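Long-range contacts in protein Thf1 (Thermosynechococcus elongatus, PDB 5MJR), which may take part in building the photosynthetic membrane and associates with the FtsH protease complex involved in photosystem II repair in cyanobacteria: residues R29-A34 against F94-V99; A33-P38 against E87-R92; E48-E53 against S149-V154; Y65-A70 against K109-S114; N143-Y148 against V181-I186. All coordinates share one frame; numbering follows the deposited sequence. Where two conformers were deposited one is given.

In the fold
Thf1 is here a single all-helical chain, and its contacts tie helices and connecting loops together from one end to the other. Contacts 1 and 2 are neighbours, with centres about 9 Å apart; both join helix 24-34 and its end to helix 90-100, and they share Ala33, Ala34 and a water. Contact 3 lies nearer the middle and meets contact 1 through Leu50 and Leu51, while contact 4 packs Leu68 and Phe69 against Leu151 and His152 of contact 3. Contact 5 is about 30 Å from contact 1 between centres, across the chain's centre, yet touches contact 3 through His144 and His152. A sulfate, probably from the crystallisation liquor, lies about 4 Å from the Tyr148 side chain.

Contact 1. Residues R29-A34 against F94-V99; sequences RAFYAA and FHALCV
Phe31 lays one edge of its ring against the backbone of helix 90-100 at Ala96 and Leu97. Its CB does not itself meet the partner helix; CG is anti to the backbone N (chi1 174°), and the ring beyond it reaches helix 90-100. From CG the ring divides. On one side CD1 stands 3.6 Å from Leu97 N, which lies in the ring plane, and CE1 follows it to within 3.7 Å of Ala96 CB. On the other side CD2 sits over the centre of the neighbouring Tyr32 ring, 3.6 Å above its plane, and CE2 has Tyr32 CE1 beyond it, at the edge and in the plane of the Phe31 ring. CZ, the tip, completes the ring, which also touches Ile93. A flat aromatic suits this place because its thin edge can slide up to a helix backbone. Three residues on, Ala34 CB meets Ala96 CB at 3.6 Å, and Val99 CG2 approaches the same Ala34 methyl at 4.3 Å. Small residues on both sides let the backbones come close: Ala34 and Ala96 have their CA atoms 5.2 Å apart. Ile47 and Leu51 of helix 41-58 also touch Phe31, making its ring part of a three-helix core. This is an antiparallel helix pair of an all-helical fold, its short axes 8.2 Å apart at closest approach and crossing at 147°, with alanines at the tight point.

Contact 2. Residues A33-P38 against E87-R92; sequences AAHTRP and EGDRDR
Arg37, Arg92 and His35 have nearly equal areas buried here, and Asp89 links them. Arg37 runs extended from CG to NE, a shape that takes its guanidinium over to Asp89 in the short 3-10 segment 87-89. There NH1 donates to Asp89 OD1 at 3.0 Å, a salt bridge bent to 134° at the hydrogen; the donor meets OD1 on the syn side, a little out of the carboxylate plane, and OD1 in turn is tilted 27° from the guanidinium plane of Arg37. Arg92 joins the network through a long salt bridge, its NH1 3.7 Å from the same Asp89 OD1. The two guanidinium groups lie each over a face of the other, inclined by 35°, with Arg37 NH1 only 3.4 Å from Arg92 NH1. The shared carboxylate probably offsets this repulsion, and a water accepts from NH2 of both arginines, weakly from Arg92.

His35 packs against both Arg92 and Asp89, ND1 being 3.7 Å from Arg92 CB and CE1 3.9 Å from Asp89 CB. A second water binds His35 NE2 at 2.9 Å and donates to Asp89 OD2 and to Pro38 O, answering the ring nitrogen in this buried spot. His35 is the first residue to leave helical geometry after helix 24-34; it also packs on Ile93 and Ala96, so that the turn leading on to helix 41-58 rests against helix 90-100.

Contact 3. Residues E48-E53 against S149-V154; sequences EELLVE and SRLHAV
Glu53 OE2 receives two hydrogen bonds, one from Arg150 NE at 2.9 Å and one from a water at 2.7 Å. The other oxygen, Glu53 OE1, accepts from Arg150 NH2 at 2.8 Å. The arginine thus grips the carboxylate side-on, each oxygen using its syn lone pair, and the two flat groups are almost coplanar, 2° apart. Both bonds are nearly straight, at 170° or more, which fixes the rotation of either group. Glu53 gets there with an extended chain, whereas Arg150 starts with CG between the backbone N and carbonyl carbon, and its chain bends at chi2 (98°). Long, flexible side chains of opposite charge suit a place where the helix axes stay 13.3 Å apart.

The bridge spans helix 41-58 and the first turn of helix 150-162, which a capping box opens: Ser149 OG accepts from Leu151 N at 2.9 Å, and Ser149 N donates to His152 ND1, in the plane of that ring. The water on Glu53 OE2 also bonds Ser149 OG, tying the cap to the salt bridge. Leucines pack beside the bridge; Leu151 CD2 lies 3.6 Å above one face of the Arg150 guanidinium, and Leu50 CD1 approaches Arg150 NH2.

Contact 4. Residues Y65-A70 against K109-S114; sequences YSPLFA and KEDAAS
The Tyr65 ring and the Asp111 carboxylate meet tip to tip, their planes 37° apart, with Asp111 OD2 at the edge of the ring and in its plane. Tyr65 OH donates at 2.7 Å to Asp111 OD2, which accepts with its anti lone pair, the one turned away from the other oxygen. The bond joins the N-cap region of helix 67-80 to helix 105-113 at Asp111, two helices packed together in this all-helical fold; Ser66 is the N-cap and accepts weakly from Leu68 N. A tyrosine fits because its long ring rests on Gln107 and Leu108 and still delivers a hydroxyl to the aspartate. Pro67 CG lies 3.9 Å from the carboxylate carbon Asp111 CG, and Ala70 CB meets the methylene CB of Asp111 at 3.7 Å. Proline suits a first helical turn, needing no N-H there, and alanine lets the helices come close. Three residues on from Asp111, Ser114 OG donates to Asp111 O at 2.7 Å.

Contact 5. Residues N143-Y148 against V181-I186; sequences NHTGKY and VIPLPI
In both Tyr148 (chi1 169°) and Leu184 (chi1 -166°) CG stands anti to the backbone N, and the groups beyond these two atoms meet between two loops. Pro185 CG lies over one face of the Tyr148 ring, 4.0 Å from its centroid and 23° off the normal, a CH-pi contact that a rigid proline ring makes readily. Leu184 CD1 takes the ring edge, 4.0 Å from Tyr148 CD1, and meets His144 CB at 3.7 Å. His144 is held by its own loop: NE2 donates to Lys147 O at 2.9 Å from above the carbonyl plane. At the far end Asn143 OD1 sits 3.4 Å from Pro183 CD, and a water donates to both Asn143 OD1 and Val181 O, at 2.6 Å each. Tyr148 OH bonds Asp192 of helix 186-198, with Pro185 at the N-cap position; the loop before helix 150-162 thus lies along the loop entering helix 186-198. Leu184 also touches Leu156 of helix 150-162 and Val189 of helix 186-198.

Contact 1. Residues R29-A34 against F94-V99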
# COMPACT_ATOMS: atom_id res chain seq x y z
N ARG A 29 8.84 -17.35 10.10
CA ARG A 29 8.43 -18.73 10.31
C ARG A 29 6.93 -18.94 10.18
O ARG A 29 6.47 -19.92 9.63
CB ARG A 29 8.80 -19.16 11.73
CG ARG A 29 10.18 -19.64 11.82
CD ARG A 29 10.52 -20.34 13.23
NE ARG A 29 10.76 -19.29 14.26
CZ ARG A 29 11.92 -18.65 14.47
NH1 ARG A 29 13.05 -18.95 13.75
NH2 ARG A 29 11.99 -17.73 15.45
N ALA A 30 6.14 -17.96 10.65
CA ALA A 30 4.70 -17.99 10.53
C ALA A 30 4.26 -18.01 9.04
O ALA A 30 3.35 -18.71 8.63
CB ALA A 30 4.03 -16.91 11.33
N PHE A 31 4.94 -17.18 8.27
CA PHE A 31 4.68 -17.12 6.85
C PHE A 31 4.87 -18.47 6.17
O PHE A 31 3.99 -19.00 5.47
CB PHE A 31 5.52 -16.06 6.17
CG PHE A 31 5.38 -16.05 4.64
CD1 PHE A 31 4.29 -15.52 4.05
CD2 PHE A 31 6.30 -16.72 3.85
CE1 PHE A 31 4.08 -15.60 2.71
CE2 PHE A 31 6.10 -16.79 2.49
CZ PHE A 31 4.96 -16.20 1.91
N TYR A 32 6.05 -19.08 6.43
CA TYR A 32 6.38 -20.37 5.79
C TYR A 32 5.65 -21.56 6.33
O TYR A 32 5.55 -22.57 5.63
CB TYR A 32 7.89 -20.56 5.84
CG TYR A 32 8.63 -19.61 4.87
CD1 TYR A 32 8.48 -19.74 3.48
CD2 TYR A 32 9.49 -18.65 5.30
CE1 TYR A 32 9.10 -18.91 2.56
CE2 TYR A 32 10.16 -17.78 4.36
CZ TYR A 32 9.98 -17.96 3.02
OH TYR A 32 10.60 -17.10 2.15
N ALA A 33 5.09 -21.41 7.53
CA ALA A 33 4.17 -22.44 8.11
C ALA A 33 2.78 -22.36 7.38
O ALA A 33 2.13 -23.41 7.23
CB ALA A 33 4.01 -22.26 9.58
N ALA A 34 2.39 -21.12 7.02
CA ALA A 34 1.06 -20.87 6.42
C ALA A 34 1.06 -21.11 4.89
O ALA A 34 0.05 -21.44 4.35
CB ALA A 34 0.64 -19.44 6.74
N PHE A 94 -0.68 -14.14 -0.25
CA PHE A 94 -1.17 -12.94 0.41
C PHE A 94 -1.79 -13.24 1.81
O PHE A 94 -1.53 -12.55 2.77
CB PHE A 94 -2.14 -12.21 -0.46
CG PHE A 94 -2.57 -10.90 0.13
CD1 PHE A 94 -1.70 -9.84 0.07
CD2 PHE A 94 -3.82 -10.76 0.73
CE1 PHE A 94 -2.04 -8.58 0.66
CE2 PHE A 94 -4.20 -9.54 1.29
CZ PHE A 94 -3.25 -8.47 1.25
N HIS A 95 -2.55 -14.33 1.84
CA HIS A 95 -3.17 -14.75 3.09
C HIS A 95 -2.07 -14.98 4.13
O HIS A 95 -2.13 -14.52 5.27
CB HIS A 95 -4.05 -15.96 2.83
CG HIS A 95 -4.62 -16.54 4.13
ND1 HIS A 95 -3.84 -17.39 4.95
CD2 HIS A 95 -5.87 -16.53 4.64
CE1 HIS A 95 -4.56 -17.81 5.98
NE2 HIS A 95 -5.76 -17.20 5.85
N ALA A 96 -1.07 -15.77 3.73
CA ALA A 96 0.03 -16.11 4.62
C ALA A 96 0.81 -14.90 5.12
O ALA A 96 1.20 -14.78 6.30
CB ALA A 96 0.93 -17.15 3.98
N LEU A 97 1.05 -13.97 4.20
CA LEU A 97 1.76 -12.74 4.51
C LEU A 97 0.95 -11.98 5.59
O LEU A 97 1.53 -11.55 6.59
CB LEU A 97 1.87 -11.89 3.23
CG LEU A 97 2.67 -10.56 3.47
CD1 LEU A 97 3.81 -10.40 2.48
CD2 LEU A 97 1.73 -9.52 3.09
N CYS A 98 -0.34 -11.86 5.42
CA CYS A 98 -1.10 -11.08 6.40
C CYS A 98 -1.17 -11.74 7.76
O CYS A 98 -0.94 -11.10 8.81
CB CYS A 98 -2.51 -10.79 5.86
SG CYS A 98 -2.52 -9.63 4.48
N VAL A 99 -1.47 -13.06 7.77
CA VAL A 99 -1.57 -13.72 9.06
C VAL A 99 -0.23 -13.74 9.77
O VAL A 99 -0.19 -13.60 11.02
CB VAL A 99 -2.25 -15.09 8.99
CG1 VAL A 99 -3.62 -15.04 8.43
CG2 VAL A 99 -1.49 -16.09 8.30
O HOH W 1 -2.28 -19.29 2.92

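Contact 2. Residues A33-P38 against E87-R92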
# COMPACT_ATOMS: atom_id res chain seq x y z
N ALA A 33 5.09 -21.41 7.53
CA ALA A 33 4.17 -22.44 8.11
C ALA A 33 2.78 -22.36 7.38
O ALA A 33 2.13 -23.41 7.23
CB ALA A 33 4.01 -22.26 9.58
N ALA A 34 2.39 -21.12 7.02
CA ALA A 34 1.06 -20.87 6.42
C ALA A 34 1.06 -21.11 4.89
O ALA A 34 0.05 -21.44 4.35
CB ALA A 34 0.64 -19.44 6.74
N HIS A 35 2.23 -20.96 4.25
CA HIS A 35 2.38 -21.26 2.84
C HIS A 35 3.64 -22.11 2.67
O HIS A 35 4.75 -21.56 2.69
CB HIS A 35 2.46 -19.99 1.98
CG HIS A 35 2.51 -20.27 0.55
ND1 HIS A 35 1.40 -20.64 -0.16
CD2 HIS A 35 3.56 -20.24 -0.34
CE1 HIS A 35 1.77 -20.84 -1.45
NE2 HIS A 35 3.04 -20.60 -1.57
N THR A 36 3.45 -23.39 2.40
CA THR A 36 4.52 -24.33 2.38
C THR A 36 5.01 -24.66 0.97
O THR A 36 6.05 -25.35 0.81
CB THR A 36 4.11 -25.63 3.10
OG1 THR A 36 3.12 -26.30 2.35
CG2 THR A 36 3.64 -25.42 4.49
N ARG A 37 4.27 -24.21 -0.02
CA ARG A 37 4.61 -24.52 -1.42
C ARG A 37 5.78 -23.70 -1.83
O ARG A 37 6.01 -22.57 -1.39
CB ARG A 37 3.40 -24.28 -2.35
CG ARG A 37 2.22 -25.12 -1.96
CD ARG A 37 1.12 -24.83 -2.94
NE ARG A 37 -0.02 -25.66 -2.58
CZ ARG A 37 -1.08 -25.78 -3.36
NH1 ARG A 37 -1.14 -25.13 -4.50
NH2 ARG A 37 -2.09 -26.55 -2.95
N PRO A 38 6.58 -24.23 -2.76
CA PRO A 38 7.77 -23.51 -3.18
C PRO A 38 7.50 -22.13 -3.74
O PRO A 38 6.54 -21.97 -4.51
CB PRO A 38 8.35 -24.47 -4.26
CG PRO A 38 7.85 -25.77 -3.93
CD PRO A 38 6.51 -25.57 -3.38
N GLU A 87 0.73 -18.88 -10.64
CA GLU A 87 -0.22 -17.81 -10.31
C GLU A 87 -1.32 -18.26 -9.39
O GLU A 87 -1.77 -17.40 -8.60
CB GLU A 87 -0.78 -17.14 -11.56
CG GLU A 87 -1.54 -18.02 -12.48
CD GLU A 87 -1.67 -17.30 -13.87
OE1 GLU A 87 -2.49 -16.35 -13.77
OE2 GLU A 87 -1.26 -17.50 -15.03
N GLY A 88 -1.72 -19.49 -9.41
CA GLY A 88 -2.73 -19.96 -8.50
C GLY A 88 -2.38 -19.93 -7.04
O GLY A 88 -3.29 -20.13 -6.20
N ASP A 89 -1.11 -19.71 -6.71
CA ASP A 89 -0.65 -19.59 -5.36
C ASP A 89 -0.66 -18.16 -4.82
O ASP A 89 -0.41 -17.99 -3.63
CB ASP A 89 0.76 -20.18 -5.16
CG ASP A 89 0.82 -21.72 -5.27
OD1 ASP A 89 -0.24 -22.40 -5.37
OD2 ASP A 89 1.94 -22.18 -5.13
N ARG A 90 -0.91 -17.16 -5.70
CA ARG A 90 -0.74 -15.79 -5.26
C ARG A 90 -1.68 -15.36 -4.10
O ARG A 90 -1.23 -14.77 -3.11
CB ARG A 90 -0.90 -14.94 -6.50
CG ARG A 90 -0.74 -13.52 -6.23
CD ARG A 90 -0.55 -12.79 -7.55
NE ARG A 90 -1.57 -13.14 -8.50
CZ ARG A 90 -1.43 -13.20 -9.81
NH1 ARG A 90 -0.28 -12.79 -10.41
NH2 ARG A 90 -2.46 -13.69 -10.55
N ASP A 91 -2.92 -15.81 -4.16
CA ASP A 91 -3.84 -15.49 -3.05
C ASP A 91 -3.47 -16.19 -1.72
O ASP A 91 -3.56 -15.60 -0.63
CB ASP A 91 -5.29 -15.81 -3.38
CG ASP A 91 -5.86 -14.93 -4.56
OD1 ASP A 91 -5.24 -13.85 -4.91
OD2 ASP A 91 -6.89 -15.28 -5.21
N ARG A 92 -2.98 -17.42 -1.81
CA ARG A 92 -2.54 -18.10 -0.62
C ARG A 92 -1.32 -17.43 -0.04
O ARG A 92 -1.16 -17.34 1.19
CB ARG A 92 -2.08 -19.59 -0.98
CG ARG A 92 -3.24 -20.48 -1.20
CD ARG A 92 -2.74 -21.79 -1.83
NE ARG A 92 -3.73 -22.86 -1.94
CZ ARG A 92 -4.17 -23.42 -3.07
NH1 ARG A 92 -3.76 -23.02 -4.29
NH2 ARG A 92 -5.07 -24.41 -2.98
O HOH W 1 -2.28 -19.29 2.92
O HOH W 2 4.03 -20.72 -4.33
O HOH W 3 -4.15 -26.37 -5.07

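Contact 3. Residues E48-E53 against S149-V154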
# COMPACT_ATOMS: atom_id res chain seq x y z
N GLU A 48 9.96 -11.46 1.46
CA GLU A 48 10.62 -11.27 2.74
C GLU A 48 10.89 -9.76 3.02
O GLU A 48 10.81 -9.35 4.19
CB GLU A 48 11.89 -12.14 2.86
CG GLU A 48 11.58 -13.65 2.92
CD GLU A 48 12.78 -14.53 3.26
OE1 GLU A 48 13.87 -13.98 3.56
OE2 GLU A 48 12.55 -15.79 3.12
N GLU A 49 11.24 -8.98 1.97
CA GLU A 49 11.44 -7.55 2.18
C GLU A 49 10.08 -6.94 2.69
O GLU A 49 10.12 -6.11 3.61
CB GLU A 49 11.89 -6.87 0.90
CG GLU A 49 13.36 -6.98 0.56
CD GLU A 49 13.82 -6.09 -0.61
OE1 GLU A 49 13.11 -5.12 -0.95
OE2 GLU A 49 14.92 -6.43 -1.14
N LEU A 50 8.99 -7.31 2.13
CA LEU A 50 7.67 -6.79 2.54
C LEU A 50 7.37 -7.24 3.99
O LEU A 50 6.84 -6.47 4.79
CB LEU A 50 6.58 -7.16 1.54
CG LEU A 50 5.23 -6.53 1.76
CD1 LEU A 50 5.25 -4.99 1.80
CD2 LEU A 50 4.26 -7.06 0.75
N LEU A 51 7.66 -8.54 4.27
CA LEU A 51 7.39 -9.04 5.64
C LEU A 51 8.18 -8.20 6.65
O LEU A 51 7.64 -7.86 7.73
CB LEU A 51 7.82 -10.54 5.76
CG LEU A 51 6.88 -11.54 5.12
CD1 LEU A 51 7.58 -12.91 5.14
CD2 LEU A 51 5.57 -11.71 5.92
N VAL A 52 9.44 -7.92 6.38
CA VAL A 52 10.25 -7.12 7.27
C VAL A 52 9.69 -5.68 7.42
O VAL A 52 9.58 -5.15 8.53
CB VAL A 52 11.73 -7.08 6.83
CG1 VAL A 52 12.55 -6.08 7.60
CG2 VAL A 52 12.34 -8.53 6.94
N GLU A 53 9.37 -5.09 6.26
CA GLU A 53 8.88 -3.70 6.26
C GLU A 53 7.63 -3.57 7.10
O GLU A 53 7.56 -2.62 7.93
CB GLU A 53 8.62 -3.30 4.77
CG GLU A 53 8.17 -1.88 4.62
CD GLU A 53 7.94 -1.49 3.18
OE1 GLU A 53 7.74 -2.40 2.32
OE2 GLU A 53 7.92 -0.26 2.89
N SER A 149 5.08 5.67 6.03
CA SER A 149 5.75 4.62 5.23
C SER A 149 5.62 4.98 3.76
O SER A 149 4.57 5.49 3.31
CB SER A 149 5.02 3.29 5.52
OG SER A 149 5.48 2.22 4.65
N ARG A 150 6.58 4.51 2.96
CA ARG A 150 6.39 4.54 1.50
C ARG A 150 5.15 3.83 1.07
O ARG A 150 4.59 4.10 0.03
CB ARG A 150 7.65 3.96 0.82
CG ARG A 150 7.86 2.53 1.03
CD ARG A 150 7.35 1.70 -0.14
NE ARG A 150 7.40 0.28 0.14
CZ ARG A 150 7.20 -0.68 -0.76
NH1 ARG A 150 6.91 -0.37 -2.05
NH2 ARG A 150 7.16 -1.93 -0.34
N LEU A 151 4.70 2.83 1.88
CA LEU A 151 3.41 2.19 1.56
C LEU A 151 2.23 3.14 1.55
O LEU A 151 1.29 2.90 0.80
CB LEU A 151 3.20 0.96 2.46
CG LEU A 151 4.14 -0.22 2.29
CD1 LEU A 151 4.11 -1.12 3.49
CD2 LEU A 151 3.80 -0.92 1.02
N HIS A 152 2.29 4.18 2.38
CA HIS A 152 1.19 5.14 2.32
C HIS A 152 1.26 5.98 1.02
O HIS A 152 0.21 6.31 0.48
CB HIS A 152 1.38 6.12 3.47
CG HIS A 152 1.17 5.50 4.81
ND1 HIS A 152 2.17 5.50 5.74
CD2 HIS A 152 0.07 4.92 5.35
CE1 HIS A 152 1.64 4.93 6.84
NE2 HIS A 152 0.37 4.53 6.62
N ALA A 153 2.45 6.21 0.47
CA ALA A 153 2.61 6.81 -0.86
C ALA A 153 2.02 5.96 -1.97
O ALA A 153 1.31 6.39 -2.82
CB ALA A 153 4.04 7.19 -1.19
N VAL A 154 2.32 4.64 -1.92
CA VAL A 154 1.78 3.69 -2.86
C VAL A 154 0.26 3.70 -2.78
O VAL A 154 -0.44 3.69 -3.79
CB VAL A 154 2.43 2.30 -2.72
CG1 VAL A 154 1.75 1.30 -3.66
CG2 VAL A 154 3.95 2.38 -2.98
O HOH W 4 7.93 1.34 5.06

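Contact 4. Residues Y65-A70 against K109-S114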
# COMPACT_ATOMS: atom_id res chain seq x y z
N TYR A 65 -2.37 1.35 11.88
CA TYR A 65 -3.03 0.88 10.69
C TYR A 65 -4.16 1.81 10.28
O TYR A 65 -4.89 2.32 11.09
CB TYR A 65 -3.66 -0.48 10.94
CG TYR A 65 -4.48 -1.11 9.87
CD1 TYR A 65 -5.79 -0.76 9.72
CD2 TYR A 65 -3.92 -2.02 9.00
CE1 TYR A 65 -6.58 -1.29 8.69
CE2 TYR A 65 -4.71 -2.55 7.98
CZ TYR A 65 -6.01 -2.20 7.79
OH TYR A 65 -6.78 -2.78 6.84
N SER A 66 -4.30 1.97 8.94
CA SER A 66 -5.46 2.63 8.39
C SER A 66 -5.74 2.06 7.03
O SER A 66 -4.87 1.39 6.47
CB SER A 66 -5.19 4.13 8.24
OG SER A 66 -4.30 4.40 7.23
N PRO A 67 -6.85 2.39 6.38
CA PRO A 67 -7.11 1.93 5.00
C PRO A 67 -6.13 2.41 3.98
O PRO A 67 -6.04 1.77 2.91
CB PRO A 67 -8.54 2.35 4.73
CG PRO A 67 -9.14 2.42 6.11
CD PRO A 67 -8.05 2.96 7.02
N LEU A 68 -5.42 3.50 4.25
CA LEU A 68 -4.41 3.99 3.29
C LEU A 68 -3.24 2.96 3.27
O LEU A 68 -2.69 2.66 2.21
CB LEU A 68 -3.93 5.35 3.62
CG LEU A 68 -2.89 6.00 2.73
CD1 LEU A 68 -3.45 6.20 1.34
CD2 LEU A 68 -2.36 7.30 3.31
N PHE A 69 -2.82 2.53 4.47
CA PHE A 69 -1.82 1.45 4.53
C PHE A 69 -2.31 0.16 3.88
O PHE A 69 -1.54 -0.44 3.12
CB PHE A 69 -1.47 1.24 6.01
CG PHE A 69 -0.55 0.05 6.27
CD1 PHE A 69 0.75 0.11 6.07
CD2 PHE A 69 -1.14 -1.10 6.70
CE1 PHE A 69 1.55 -1.07 6.31
CE2 PHE A 69 -0.42 -2.23 7.01
CZ PHE A 69 0.90 -2.17 6.80
N ALA A 70 -3.54 -0.21 4.14
CA ALA A 70 -4.08 -1.39 3.50
C ALA A 70 -3.98 -1.34 2.01
O ALA A 70 -3.56 -2.29 1.32
CB ALA A 70 -5.49 -1.70 3.94
N LYS A 109 -8.10 -6.58 2.24
CA LYS A 109 -8.76 -6.59 0.93
C LYS A 109 -10.00 -5.71 0.93
O LYS A 109 -10.19 -4.91 -0.04
CB LYS A 109 -9.12 -8.00 0.50
CG LYS A 109 -7.95 -8.86 0.12
CD LYS A 109 -8.58 -10.25 -0.21
CE LYS A 109 -7.56 -11.23 -0.27
NZ LYS A 109 -8.00 -12.62 -0.66
N GLU A 110 -10.82 -5.75 1.99
CA GLU A 110 -12.00 -4.94 1.99
C GLU A 110 -11.62 -3.46 2.11
O GLU A 110 -12.25 -2.58 1.49
CB GLU A 110 -12.91 -5.39 3.08
CG GLU A 110 -13.61 -6.72 2.83
CD GLU A 110 -14.64 -7.22 3.84
OE1 GLU A 110 -15.20 -6.40 4.60
OE2 GLU A 110 -14.91 -8.45 3.80
N ASP A 111 -10.63 -3.14 2.92
CA ASP A 111 -10.19 -1.75 3.09
C ASP A 111 -9.66 -1.28 1.78
O ASP A 111 -9.92 -0.10 1.36
CB ASP A 111 -9.19 -1.56 4.19
CG ASP A 111 -9.83 -1.37 5.55
OD1 ASP A 111 -11.03 -1.03 5.64
OD2 ASP A 111 -9.14 -1.56 6.56
N ALA A 112 -8.86 -2.05 1.06
CA ALA A 112 -8.34 -1.59 -0.27
C ALA A 112 -9.57 -1.34 -1.19
O ALA A 112 -9.55 -0.34 -1.95
CB ALA A 112 -7.39 -2.63 -0.79
N ALA A 113 -10.48 -2.27 -1.21
CA ALA A 113 -11.64 -2.16 -2.13
C ALA A 113 -12.51 -0.95 -1.79
O ALA A 113 -13.25 -0.43 -2.63
CB ALA A 113 -12.46 -3.45 -2.10
N SER A 114 -12.52 -0.53 -0.52
CA SER A 114 -13.39 0.59 -0.07
C SER A 114 -13.05 1.89 -0.79
O SER A 114 -13.88 2.81 -0.80
CB SER A 114 -13.35 0.78 1.44
OG SER A 114 -12.15 1.31 1.93

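Contact 5. Residues N143-Y148 against V181-I186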
# COMPACT_ATOMS: atom_id res chain seq x y z
N ASN A 143 -5.71 12.03 5.93
CA ASN A 143 -5.31 12.87 7.05
C ASN A 143 -4.42 12.09 8.04
O ASN A 143 -4.80 11.78 9.16
CB ASN A 143 -6.53 13.46 7.73
CG ASN A 143 -7.22 14.52 6.90
OD1 ASN A 143 -6.54 15.28 6.20
ND2 ASN A 143 -8.56 14.55 7.01
N HIS A 144 -3.28 11.71 7.50
CA HIS A 144 -2.40 10.77 8.17
C HIS A 144 -1.47 11.50 9.11
O HIS A 144 -0.62 12.30 8.60
CB HIS A 144 -1.56 10.08 7.10
CG HIS A 144 -0.72 8.96 7.66
ND1 HIS A 144 -1.29 7.77 7.98
CD2 HIS A 144 0.57 8.94 8.01
CE1 HIS A 144 -0.32 7.03 8.52
NE2 HIS A 144 0.82 7.71 8.53
N THR A 145 -1.55 11.13 10.36
CA THR A 145 -0.58 11.57 11.39
C THR A 145 0.13 10.31 11.94
O THR A 145 -0.33 9.23 11.78
CB THR A 145 -1.32 12.43 12.44
OG1 THR A 145 -2.18 11.61 13.24
CG2 THR A 145 -2.15 13.52 11.73
N GLY A 146 1.19 10.46 12.68
CA GLY A 146 1.92 9.29 13.02
C GLY A 146 2.74 8.78 11.85
O GLY A 146 2.92 9.38 10.80
N LYS A 147 3.36 7.64 12.08
CA LYS A 147 4.54 7.16 11.29
C LYS A 147 4.12 6.98 9.82
O LYS A 147 3.15 6.30 9.50
CB LYS A 147 4.98 5.82 11.86
CG LYS A 147 6.06 5.13 11.05
CD LYS A 147 7.36 5.85 11.06
CE LYS A 147 8.43 5.07 10.31
NZ LYS A 147 9.67 5.87 10.30
N TYR A 148 4.91 7.62 8.98
CA TYR A 148 4.78 7.52 7.55
C TYR A 148 5.66 6.40 6.96
O TYR A 148 6.83 6.27 7.36
CB TYR A 148 5.18 8.85 6.91
CG TYR A 148 5.36 8.81 5.39
CD1 TYR A 148 4.30 8.92 4.54
CD2 TYR A 148 6.61 8.59 4.83
CE1 TYR A 148 4.45 8.80 3.19
CE2 TYR A 148 6.81 8.46 3.46
CZ TYR A 148 5.73 8.59 2.63
OH TYR A 148 5.87 8.50 1.29
N VAL A 181 -3.38 20.78 1.75
CA VAL A 181 -4.66 20.28 2.22
C VAL A 181 -4.52 19.11 3.19
O VAL A 181 -5.35 19.06 4.12
CB VAL A 181 -5.55 19.87 0.98
CG1 VAL A 181 -6.84 19.16 1.34
CG2 VAL A 181 -5.82 21.08 0.11
N ILE A 182 -3.56 18.19 2.97
CA ILE A 182 -3.43 17.03 3.84
C ILE A 182 -2.09 17.04 4.53
O ILE A 182 -1.09 17.52 3.99
CB ILE A 182 -3.70 15.73 3.03
CG1 ILE A 182 -2.63 15.45 2.01
CG2 ILE A 182 -5.09 15.72 2.46
CD1 ILE A 182 -2.72 14.12 1.25
N PRO A 183 -2.02 16.36 5.73
CA PRO A 183 -0.80 16.31 6.52
C PRO A 183 0.15 15.21 6.08
O PRO A 183 1.28 15.12 6.61
CB PRO A 183 -1.30 16.11 7.96
CG PRO A 183 -2.60 15.44 7.77
CD PRO A 183 -3.19 15.95 6.53
N LEU A 184 -0.30 14.35 5.16
CA LEU A 184 0.62 13.38 4.62
C LEU A 184 1.81 14.14 4.01
O LEU A 184 1.63 15.14 3.33
CB LEU A 184 -0.14 12.52 3.58
CG LEU A 184 0.39 11.28 3.07
CD1 LEU A 184 0.55 10.19 4.05
CD2 LEU A 184 -0.40 10.84 1.89
N PRO A 185 3.06 13.71 4.23
CA PRO A 185 4.21 14.55 3.78
C PRO A 185 4.48 14.37 2.30
O PRO A 185 5.12 13.42 1.79
CB PRO A 185 5.36 13.99 4.62
CG PRO A 185 4.96 12.56 4.84
CD PRO A 185 3.50 12.59 5.05
N ILE A 186 3.93 15.31 1.55
CA ILE A 186 3.91 15.18 0.09
C ILE A 186 5.35 15.19 -0.53
O ILE A 186 5.56 14.52 -1.55
CB ILE A 186 2.99 16.25 -0.58
CG1 ILE A 186 1.48 15.88 -0.37
CG2 ILE A 186 3.17 16.32 -2.06
CD1 ILE A 186 1.01 14.59 -1.02
O HOH W 5 -7.11 17.66 5.43